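Local structure of urocanate hydratase (Paenibacillus sp. Soil724D2, 7NED) at residues A[364-369]-A[409-414]. The protein binds NAD+ and urocanate and, as a thiourocanate hydratase of bacterial ergothioneine breakdown, probably adds water to its urocanate-type substrate. Sequence-based numbering, arbitrary orientation.
Sequences HAIDEF and TKLALA
Two helices packed against the mixed beta sheet of the urocanase C-terminal region, 360-373 and 407-420, meet here through F369, I366, L411 and A414. The axes of segments 364-369 and 409-414 approach to 11.3 Å, with 132° between their N-to-C directions, a wide, steeply inclined crossing, 48° from antiparallel, bridged by side chains alone. F369 spans most of the gap: its CG lies anti to the backbone N (chi1 169°), which carries the ring across to the other helix. There the far end of the ring meets the methyl of A414 obliquely, though the exact spacing of the two is in doubt. L411 approaches the same ring at its edge, close to the ring plane, with CD1 3.9 Å from F369 CD2, the two side chains passing alongside in opposite directions. L411 CD1 also touches I366, lying 4.0 Å from its CG2, where these two side chains cross at about a right angle. With an alanine in place of F369, the ring edge met by L411 CD1 and the aromatic neighbour of A414 CB would probably be lost, opening a gap between the helices. On the sheet side, I366 and L411 both touch W353 of strand 351-355, a contact typical of helices laid side by side on one face of a mixed, here antiparallel, sheet, with apolar side chains filling the space between them.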
loop_
_atom_site.group_PDB
_atom_site.type_symbol
_atom_site.label_atom_id
_atom_site.label_comp_id
_atom_site.label_asym_id
_atom_site.label_seq_id
_atom_site.Cartn_x
_atom_site.Cartn_y
_atom_site.Cartn_z
ATOM N N HIS A 364 4.573 21.982 -29.229
ATOM C CA HIS A 364 3.771 23.041 -29.843
ATOM C C HIS A 364 2.682 22.470 -30.746
ATOM O O HIS A 364 1.570 23.016 -30.812
ATOM C CB HIS A 364 4.678 24.011 -30.604
ATOM C CG HIS A 364 5.455 24.919 -29.698
ATOM N ND1 HIS A 364 6.519 25.687 -30.129
ATOM C CD2 HIS A 364 5.299 25.203 -28.379
ATOM C CE1 HIS A 364 6.991 26.394 -29.116
ATOM N NE2 HIS A 364 6.271 26.119 -28.041
ATOM N N ALA A 365 2.968 21.370 -31.438
ATOM C CA ALA A 365 1.919 20.722 -32.222
ATOM C C ALA A 365 0.787 20.210 -31.326
ATOM O O ALA A 365 -0.398 20.284 -31.702
ATOM C CB ALA A 365 2.512 19.574 -33.056
ATOM N N ILE A 366 1.125 19.674 -30.145
ATOM C CA ILE A 366 0.060 19.210 -29.260
ATOM C C ILE A 366 -0.704 20.401 -28.699
ATOM O O ILE A 366 -1.934 20.343 -28.532
ATOM C CB ILE A 366 0.635 18.308 -28.150
ATOM C CG1 ILE A 366 1.319 17.078 -28.775
ATOM C CG2 ILE A 366 -0.476 17.892 -27.177
ATOM C CD1 ILE A 366 2.112 16.213 -27.767
ATOM N N ASP A 367 -0.013 21.475 -28.419
ATOM C CA ASP A 367 -0.634 22.694 -27.975
ATOM C C ASP A 367 -1.686 23.119 -28.993
ATOM O O ASP A 367 -2.782 23.327 -28.681
ATOM C CB ASP A 367 0.397 23.822 -27.827
ATOM C CG ASP A 367 1.245 23.723 -26.567
ATOM O OD1 ASP A 367 0.847 23.078 -25.609
ATOM O OD2 ASP A 367 2.304 24.342 -26.566
ATOM N N GLU A 368 -1.317 23.148 -30.249
ATOM C CA GLU A 368 -2.237 23.555 -31.290
ATOM C C GLU A 368 -3.421 22.589 -31.406
ATOM O O GLU A 368 -4.519 22.998 -31.621
ATOM C CB GLU A 368 -1.534 23.785 -32.605
ATOM C CG GLU A 368 -0.739 25.059 -32.634
ATOM C CD GLU A 368 -1.585 26.338 -32.521
ATOM O OE1 GLU A 368 -2.758 26.363 -32.851
ATOM O OE2 GLU A 368 -1.083 27.357 -32.109
ATOM N N PHE A 369 -3.156 21.312 -31.232
ATOM C CA PHE A 369 -4.216 20.353 -31.234
ATOM C C PHE A 369 -5.211 20.633 -30.125
ATOM O O PHE A 369 -6.366 20.598 -30.352
ATOM C CB PHE A 369 -3.715 18.954 -31.084
ATOM C CG PHE A 369 -4.807 17.988 -30.834
ATOM C CD1 PHE A 369 -5.579 17.534 -31.860
ATOM C CD2 PHE A 369 -5.098 17.575 -29.567
ATOM C CE1 PHE A 369 -6.626 16.682 -31.634
ATOM C CE2 PHE A 369 -6.144 16.708 -29.337
ATOM C CZ PHE A 369 -6.896 16.265 -30.369
ATOM N N THR A 409 -8.134 10.807 -21.999
ATOM C CA THR A 409 -8.113 9.736 -22.986
ATOM C C THR A 409 -8.144 10.304 -24.402
ATOM O O THR A 409 -7.380 9.879 -25.272
ATOM C CB THR A 409 -9.317 8.825 -22.741
ATOM O OG1 THR A 409 -9.239 8.308 -21.403
ATOM C CG2 THR A 409 -9.375 7.680 -23.767
ATOM N N LYS A 410 -9.058 11.243 -24.645
ATOM C CA LYS A 410 -9.157 11.919 -25.942
ATOM C C LYS A 410 -7.812 12.504 -26.373
ATOM O O LYS A 410 -7.353 12.298 -27.508
ATOM C CB LYS A 410 -10.227 13.011 -25.845
ATOM C CG LYS A 410 -10.301 13.907 -27.063
ATOM C CD LYS A 410 -11.533 14.764 -27.005
ATOM C CE LYS A 410 -11.516 15.779 -28.163
ATOM N NZ LYS A 410 -12.629 16.762 -27.938
ATOM N N LEU A 411 -7.180 13.274 -25.490
ATOM C CA LEU A 411 -5.878 13.847 -25.820
ATOM C C LEU A 411 -4.861 12.755 -26.149
ATOM O O LEU A 411 -4.160 12.820 -27.161
ATOM C CB LEU A 411 -5.392 14.691 -24.652
ATOM C CG LEU A 411 -4.004 15.271 -24.861
ATOM C CD1 LEU A 411 -3.952 16.215 -26.118
ATOM C CD2 LEU A 411 -3.674 16.046 -23.616
ATOM N N ALA A 412 -4.738 11.758 -25.274
ATOM C CA ALA A 412 -3.674 10.776 -25.454
ATOM C C ALA A 412 -3.882 9.958 -26.727
ATOM O O ALA A 412 -2.909 9.631 -27.426
ATOM C CB ALA A 412 -3.586 9.860 -24.222
ATOM N N LEU A 413 -5.138 9.623 -27.051
ATOM C CA LEU A 413 -5.390 8.901 -28.301
ATOM C C LEU A 413 -5.046 9.759 -29.532
ATOM O O LEU A 413 -4.434 9.266 -30.486
ATOM C CB LEU A 413 -6.852 8.444 -28.366
ATOM C CG LEU A 413 -7.195 7.275 -27.428
ATOM C CD1 LEU A 413 -8.689 6.977 -27.539
ATOM C CD2 LEU A 413 -6.348 6.036 -27.681
ATOM N N ALA A 414 -5.462 11.032 -29.545
ATOM C CA ALA A 414 -5.085 11.927 -30.653
ATOM C C ALA A 414 -3.572 12.009 -30.787
ATOM O O ALA A 414 -3.036 11.886 -31.896
ATOM C CB ALA A 414 -5.685 13.324 -30.459
#